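Uncharacterized protein (Gallus gallus, PDB 3WXB) catalyses the NAD(P)H-dependent reduction of carbonyl compounds, as a short-chain dehydrogenase/reductase of chicken fatty liver with a Rossmann fold. Local coordinates at residues A[72-75]-A[76-80]; A[150-153]-A[154-158]; A[214-217]-A[218-221]. One frame throughout, in Å; residues are numbered along the deposited sequence.

Interaction 1: A[72-75]-A[76-80]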
loop_
_atom_site.group_PDB
_atom_site.type_symbol
_atom_site.label_atom_id
_atom_site.label_comp_id
_atom_site.label_asym_id
_atom_site.label_seq_id
_atom_site.Cartn_x
_atom_site.Cartn_y
_atom_site.Cartn_z
ATOM N N GLN A 72 -22.518 -22.982 7.794
ATOM C CA GLN A 72 -23.131 -23.744 8.872
ATOM C C GLN A 72 -23.526 -25.137 8.367
ATOM O O GLN A 72 -23.437 -26.108 9.096
ATOM C CB GLN A 72 -24.361 -22.985 9.397
ATOM C CG GLN A 72 -24.015 -21.746 10.227
ATOM C CD GLN A 72 -23.251 -22.061 11.508
ATOM O OE1 GLN A 72 -22.985 -23.214 11.821
ATOM N NE2 GLN A 72 -22.873 -21.028 12.237
ATOM N N LYS A 73 -23.955 -25.210 7.114
ATOM C CA LYS A 73 -24.309 -26.477 6.483
ATOM C C LYS A 73 -23.075 -27.342 6.513
ATOM O O LYS A 73 -23.058 -28.384 7.164
ATOM C CB LYS A 73 -24.692 -26.235 5.039
ATOM C CG LYS A 73 -25.885 -26.980 4.545
ATOM C CD LYS A 73 -26.657 -26.090 3.548
ATOM C CE LYS A 73 -27.614 -25.144 4.276
ATOM N NZ LYS A 73 -28.117 -24.014 3.427
ATOM N N LEU A 74 -22.009 -26.853 5.869
ATOM C CA LEU A 74 -20.729 -27.546 5.853
ATOM C C LEU A 74 -20.300 -28.037 7.222
ATOM O O LEU A 74 -19.834 -29.187 7.362
ATOM C CB LEU A 74 -19.620 -26.647 5.278
ATOM C CG LEU A 74 -19.367 -26.587 3.773
ATOM C CD1 LEU A 74 -18.179 -25.634 3.540
ATOM C CD2 LEU A 74 -19.106 -28.005 3.135
ATOM N N ALA A 75 -20.437 -27.170 8.221
ATOM C CA ALA A 75 -19.975 -27.467 9.569
ATOM C C ALA A 75 -20.719 -28.635 10.216
ATOM O O ALA A 75 -20.122 -29.414 10.994
ATOM C CB ALA A 75 -20.079 -26.255 10.433
ATOM N N SER A 76 -22.022 -28.740 9.917
ATOM C CA SER A 76 -22.845 -29.855 10.437
ATOM C C SER A 76 -22.324 -31.209 9.917
ATOM O O SER A 76 -22.427 -32.225 10.615
ATOM C CB SER A 76 -24.330 -29.647 10.075
ATOM O OG SER A 76 -24.552 -29.798 8.672
ATOM N N LYS A 77 -21.768 -31.204 8.697
ATOM C CA LYS A 77 -21.156 -32.378 8.067
ATOM C C LYS A 77 -19.641 -32.620 8.308
ATOM O O LYS A 77 -19.146 -33.712 8.025
ATOM C CB LYS A 77 -21.375 -32.332 6.554
ATOM C CG LYS A 77 -22.809 -32.488 6.099
ATOM C CD LYS A 77 -22.788 -32.945 4.652
ATOM C CE LYS A 77 -24.049 -33.709 4.265
ATOM N NZ LYS A 77 -25.108 -32.787 3.738
ATOM N N HIS A 78 -18.894 -31.619 8.778
ATOM C CA HIS A 78 -17.453 -31.803 9.025
ATOM C C HIS A 78 -17.037 -31.417 10.427
ATOM O O HIS A 78 -17.022 -30.224 10.763
ATOM C CB HIS A 78 -16.606 -31.058 7.981
ATOM C CG HIS A 78 -16.963 -31.408 6.580
ATOM N ND1 HIS A 78 -16.342 -32.413 5.876
ATOM C CD2 HIS A 78 -17.900 -30.888 5.748
ATOM C CE1 HIS A 78 -16.889 -32.506 4.674
ATOM N NE2 HIS A 78 -17.836 -31.589 4.573
ATOM N N PRO A 79 -16.689 -32.431 11.259
ATOM C CA PRO A 79 -16.328 -32.121 12.625
ATOM C C PRO A 79 -15.011 -31.345 12.711
ATOM O O PRO A 79 -14.756 -30.731 13.722
ATOM C CB PRO A 79 -16.213 -33.501 13.305
ATOM C CG PRO A 79 -16.127 -34.490 12.205
ATOM C CD PRO A 79 -16.897 -33.878 11.055
ATOM N N ASN A 80 -14.195 -31.383 11.648
ATOM C CA ASN A 80 -12.926 -30.615 11.646
ATOM C C ASN A 80 -13.117 -29.094 11.329
ATOM O O ASN A 80 -12.216 -28.281 11.570
ATOM C CB ASN A 80 -11.880 -31.275 10.747
ATOM C CG ASN A 80 -12.396 -31.593 9.368
ATOM O OD1 ASN A 80 -11.592 -31.835 8.441
ATOM N ND2 ASN A 80 -13.728 -31.608 9.193
#
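The imidazole of His78 meets Leu74 along the edge that holds CD2. The backbone O of Leu74 lies near the ring plane there, 3.0 Å from His78 CD2. The methyl CD2 of Leu74 approaches the CD2-NE2 edge from out of the plane, 4.1 Å from His78 NE2. The two side chains therefore meet at an angle and do not stack. The imidazole is brought back over the last turn because His78 CG stands beside its own backbone N (chi1 -54°), pointing away from the carbonyl carbon. The amide of Gln72 takes no part in this turn; its NE2 is hydrogen-bonded to Pro63 O.

Ser76 folds back on the helix. Its OG donates to Lys73 O over 2.6 Å, in the carbonyl plane and on a lone pair. The same oxygen also takes weak bonds from the N atoms of Ser76 and Lys77. Ser76 N bonds to Gln72 O at 3.1 Å. Beyond this the helix pattern frays. Leu74 O receives two weak bonds, from Lys77 N at 3.1 Å and His78 N at 3.0 Å. His78 is the first residue to leave helical backbone angles. Replacing the imidazole of His78 by the methyl of an alanine is likely to leave Leu74 CD2 without its ring neighbour and open a gap beside the last turn.

The turn closes helix 69-77 on the protein surface. Leu74 faces inward, onto Leu81 of strand 81-85 and onto Leu40, Val43 and Gln44 of helix 37-47. Ala75 rests on Leu81 and Ile83. The helix thus makes the beta-alpha-beta crossover from strand 55-60 to the outermost strand 81-85.

Interaction 2: A[150-153]-A[154-158]; sequences AFLP and MLKKA
Met154 turns back toward Phe151, one turn earlier in the helix. Its CE lies 3.7 Å from Phe151 CD1, coming at the ring obliquely. Its SD is 5.3 Å from the centroid of the Phe151 ring, well off the ring normal. This is a Met-aromatic contact made mainly through the terminal methyl. The bend at the last torsion (chi3 -97°) turns that methyl back to the ring.

Leu155 comes next. Its N bonds to Phe151 O at 2.9 Å, almost in line with the carbonyl (C=O...N 166°). Its CD1 lies beside Phe151, 4.2 Å from Phe151 CB.

Lys156 bonds through its N to Leu152 O. Its chain is extended beyond CG, and the aliphatic part runs past the branches of Leu152. Lys156 CE is only 3.4 Å from Leu152 CD1, a close approach for two carbons. Lys156 CG packs against Leu152 CD2 at 3.7 Å.

Lys157 N bonds to Pro153 O at 3.0 Å, so the regular pattern continues past the proline. Pro153 itself has no N-H to give to the preceding turn, and the helix kinks there.

Outside these residues, Phe151 and Met154 pack on Val101 and Leu105 of helix 91-105, while Leu152 touches Asp126 of the second subunit. The arrangement is a proline kink within the long helix 130-160. That helix flanks the parallel sheet of the Rossmann fold, as the corresponding helix does in short-chain dehydrogenases.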
loop_
_atom_site.group_PDB
_atom_site.type_symbol
_atom_site.label_atom_id
_atom_site.label_comp_id
_atom_site.label_asym_id
_atom_site.label_seq_id
_atom_site.Cartn_x
_atom_site.Cartn_y
_atom_site.Cartn_z
ATOM N N ALA A 150 -1.613 -11.308 15.948
ATOM C CA ALA A 150 -2.369 -12.024 16.970
ATOM C C ALA A 150 -2.186 -13.556 16.847
ATOM O O ALA A 150 -2.215 -14.284 17.852
ATOM C CB ALA A 150 -3.854 -11.625 16.908
ATOM N N PHE A 151 -1.975 -14.056 15.621
ATOM C CA PHE A 151 -1.758 -15.470 15.449
ATOM C C PHE A 151 -0.252 -15.857 15.512
ATOM O O PHE A 151 0.098 -17.049 15.483
ATOM C CB PHE A 151 -2.504 -15.988 14.196
ATOM C CG PHE A 151 -3.964 -16.110 14.418
ATOM C CD1 PHE A 151 -4.491 -17.221 15.101
ATOM C CD2 PHE A 151 -4.830 -15.080 14.066
ATOM C CE1 PHE A 151 -5.873 -17.329 15.342
ATOM C CE2 PHE A 151 -6.181 -15.159 14.314
ATOM C CZ PHE A 151 -6.715 -16.269 14.966
ATOM N N LEU A 152 0.625 -14.861 15.616
ATOM C CA LEU A 152 2.078 -15.129 15.606
ATOM C C LEU A 152 2.531 -16.235 16.612
ATOM O O LEU A 152 3.368 -17.073 16.258
ATOM C CB LEU A 152 2.886 -13.869 15.874
ATOM C CG LEU A 152 4.212 -13.640 15.080
ATOM C CD1 LEU A 152 5.276 -12.962 15.880
ATOM C CD2 LEU A 152 4.804 -14.833 14.370
ATOM N N PRO A 153 2.008 -16.210 17.862
ATOM C CA PRO A 153 2.437 -17.210 18.844
ATOM C C PRO A 153 2.152 -18.604 18.332
ATOM O O PRO A 153 2.999 -19.479 18.476
ATOM C CB PRO A 153 1.538 -16.901 20.068
ATOM C CG PRO A 153 1.430 -15.369 20.020
ATOM C CD PRO A 153 1.180 -15.159 18.499
ATOM N N MET A 154 0.983 -18.795 17.735
ATOM C CA MET A 154 0.575 -20.096 17.231
ATOM C C MET A 154 1.250 -20.546 15.935
ATOM O O MET A 154 1.532 -21.739 15.766
ATOM C CB MET A 154 -0.925 -20.148 17.052
ATOM C CG MET A 154 -1.680 -20.127 18.412
ATOM S SD MET A 154 -3.391 -19.685 18.126
ATOM C CE MET A 154 -3.265 -17.948 18.487
ATOM N N LEU A 155 1.493 -19.594 15.037
ATOM C CA LEU A 155 2.361 -19.821 13.866
ATOM C C LEU A 155 3.793 -20.260 14.268
ATOM O O LEU A 155 4.373 -21.173 13.665
ATOM C CB LEU A 155 2.425 -18.534 13.050
ATOM C CG LEU A 155 1.101 -18.287 12.306
ATOM C CD1 LEU A 155 0.905 -16.808 11.830
ATOM C CD2 LEU A 155 0.963 -19.273 11.130
ATOM N N LYS A 156 4.348 -19.577 15.256
ATOM C CA LYS A 156 5.670 -19.869 15.760
ATOM C C LYS A 156 5.711 -21.227 16.418
ATOM O O LYS A 156 6.735 -21.895 16.360
ATOM C CB LYS A 156 6.064 -18.872 16.820
ATOM C CG LYS A 156 6.545 -17.528 16.303
ATOM C CD LYS A 156 6.977 -16.716 17.554
ATOM C CE LYS A 156 7.355 -15.312 17.177
ATOM N NZ LYS A 156 7.724 -14.595 18.437
ATOM N N LYS A 157 4.637 -21.576 17.126
ATOM C CA LYS A 157 4.514 -22.913 17.717
ATOM C C LYS A 157 4.506 -23.998 16.631
ATOM O O LYS A 157 5.200 -25.052 16.783
ATOM C CB LYS A 157 3.265 -23.054 18.637
ATOM C CG LYS A 157 3.252 -24.449 19.417
ATOM C CD LYS A 157 3.846 -24.290 20.856
ATOM C CE LYS A 157 2.721 -23.982 21.958
ATOM N NZ LYS A 157 1.725 -22.824 21.673
ATOM N N ALA A 158 3.781 -23.753 15.535
ATOM C CA ALA A 158 3.823 -24.687 14.407
ATOM C C ALA A 158 5.236 -24.846 13.802
ATOM O O ALA A 158 5.605 -25.952 13.399
ATOM C CB ALA A 158 2.788 -24.352 13.315
#

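Interaction 3: A[214-217]-A[218-221]; sequences MGYR and EHGI
Tyr216 and Ile221 pack through the roots of their side chains, with Tyr216 CB 3.9 Å from Ile221 CB. They are five residues apart, and the turn between them brings them together. The Tyr216 ring also meets His219 at an oblique angle, with Tyr216 CD1 4.1 Å from His219 ND1. That ND1 is buried by the contact and has no polar partner in the model.

The backbone holds these groups in place. Tyr216 O takes two N-H groups. His219 N bonds at 2.9 Å from well above the carbonyl plane, and Ile221 N makes a longer, weak bond at 3.4 Å. Arg217 O accepts Gly220 N at 2.9 Å, again from above the carbonyl plane. Gly220 has positive phi (81°), which lets the chain reverse here.

Glu218 lies on the outer side of the turn. Its CG stands between the backbone N and the carbonyl carbon (chi1 70°). This places CG over one face of the His219 ring, offset toward the rim. It also lets the carboxylate fold back toward the preceding turn. A water joins the two segments there. It donates to Met214 O and to Glu218 OE2, the latter at 2.6 Å, and accepts from Glu218 N.

Further out, Tyr216 and Ile221 both pack on Leu152 of helix 130-160 and on Ile174 of strand 173-177. Tyr216 also touches Ile125 of the second subunit.

The bonds from Ile221 N to Tyr216 O and from Gly220 N to Arg217 O, with the glycine at positive phi and the apolar pair Tyr216-Ile221, fit a Schellman motif, though its outer bond, the one to Tyr216 O, is weak. It leads the chain from helix 196-216 into strand 222-227 of the Rossmann fold.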
loop_
_atom_site.group_PDB
_atom_site.type_symbol
_atom_site.label_atom_id
_atom_site.label_comp_id
_atom_site.label_asym_id
_atom_site.label_seq_id
_atom_site.Cartn_x
_atom_site.Cartn_y
_atom_site.Cartn_z
ATOM N N MET A 214 10.510 -11.076 5.640
ATOM C CA MET A 214 11.829 -10.741 6.139
ATOM C C MET A 214 11.893 -10.885 7.648
ATOM O O MET A 214 12.820 -11.508 8.143
ATOM C CB MET A 214 12.251 -9.318 5.723
ATOM C CG MET A 214 12.441 -9.164 4.251
ATOM S SD MET A 214 14.057 -9.903 3.809
ATOM C CE MET A 214 15.183 -8.707 4.540
ATOM N N GLY A 215 10.942 -10.271 8.356
ATOM C CA GLY A 215 10.970 -10.202 9.823
ATOM C C GLY A 215 10.579 -11.528 10.468
ATOM O O GLY A 215 10.989 -11.797 11.596
ATOM N N TYR A 216 9.801 -12.373 9.771
ATOM C CA TYR A 216 9.370 -13.614 10.388
ATOM C C TYR A 216 10.233 -14.843 9.964
ATOM O O TYR A 216 10.005 -15.956 10.472
ATOM C CB TYR A 216 7.892 -13.923 10.067
ATOM C CG TYR A 216 6.854 -12.960 10.624
ATOM C CD1 TYR A 216 7.099 -12.199 11.789
ATOM C CD2 TYR A 216 5.573 -12.886 10.034
ATOM C CE1 TYR A 216 6.090 -11.346 12.318
ATOM C CE2 TYR A 216 4.570 -12.054 10.552
ATOM C CZ TYR A 216 4.838 -11.282 11.672
ATOM O OH TYR A 216 3.838 -10.471 12.160
ATOM N N ARG A 217 11.178 -14.668 9.034
ATOM C CA ARG A 217 11.989 -15.784 8.507
ATOM C C ARG A 217 12.766 -16.465 9.663
ATOM O O ARG A 217 12.814 -17.695 9.752
ATOM C CB ARG A 217 12.992 -15.290 7.442
ATOM C CG ARG A 217 13.982 -16.367 6.935
ATOM C CD ARG A 217 14.956 -15.805 5.903
ATOM N NE ARG A 217 14.771 -16.447 4.597
ATOM C CZ ARG A 217 14.158 -15.912 3.528
ATOM N NH1 ARG A 217 13.655 -14.661 3.557
ATOM N NH2 ARG A 217 14.056 -16.645 2.408
ATOM N N GLU A 218 13.319 -15.651 10.564
ATOM C CA GLU A 218 14.099 -16.164 11.688
ATOM C C GLU A 218 13.220 -17.079 12.583
ATOM O O GLU A 218 13.740 -17.955 13.290
ATOM C CB GLU A 218 14.710 -15.014 12.495
ATOM C CG GLU A 218 13.688 -14.201 13.275
ATOM C CD GLU A 218 14.177 -12.792 13.606
ATOM O OE1 GLU A 218 14.321 -12.513 14.809
ATOM O OE2 GLU A 218 14.401 -11.974 12.677
ATOM N N HIS A 219 11.898 -16.892 12.516
ATOM C CA HIS A 219 10.968 -17.688 13.284
ATOM C C HIS A 219 10.524 -19.003 12.634
ATOM O O HIS A 219 9.756 -19.752 13.252
ATOM C CB HIS A 219 9.741 -16.855 13.591
ATOM C CG HIS A 219 10.016 -15.690 14.500
ATOM N ND1 HIS A 219 9.385 -14.467 14.354
ATOM C CD2 HIS A 219 10.812 -15.580 15.588
ATOM C CE1 HIS A 219 9.792 -13.648 15.312
ATOM N NE2 HIS A 219 10.668 -14.295 16.066
ATOM N N GLY A 220 10.941 -19.240 11.392
ATOM C CA GLY A 220 10.475 -20.385 10.608
ATOM C C GLY A 220 9.105 -20.206 9.924
ATOM O O GLY A 220 8.456 -21.185 9.588
ATOM N N ILE A 221 8.692 -18.966 9.680
ATOM C CA ILE A 221 7.370 -18.695 9.081
ATOM C C ILE A 221 7.481 -18.212 7.632
ATOM O O ILE A 221 8.199 -17.251 7.358
ATOM C CB ILE A 221 6.631 -17.634 9.930
ATOM C CG1 ILE A 221 6.431 -18.235 11.317
ATOM C CG2 ILE A 221 5.291 -17.263 9.216
ATOM C CD1 ILE A 221 5.887 -17.281 12.340
HETATM O O HOH W 1 13.926 -12.862 10.257
#

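Interactions 2 and 3 form one packed region, with centres 11 Å apart. Leu152 CD2 lies 3.4 Å from Ile221 CD1, and Lys156 CE lies 3.5 Å from His219 CE1. The kinked helix therefore rests directly on the turn that follows helix 196-216. Interaction 1 stands apart, at the edge of the sheet formed by strand 81-85. Its nearest atoms are about 13 Å from interaction 2 and about 21 Å from interaction 3. None of the three touches the coenzyme. The side chains of Leu74 and Phe151 each come to about 12 Å from the bound NADPH, while interaction 3 lies far from the coenzyme site.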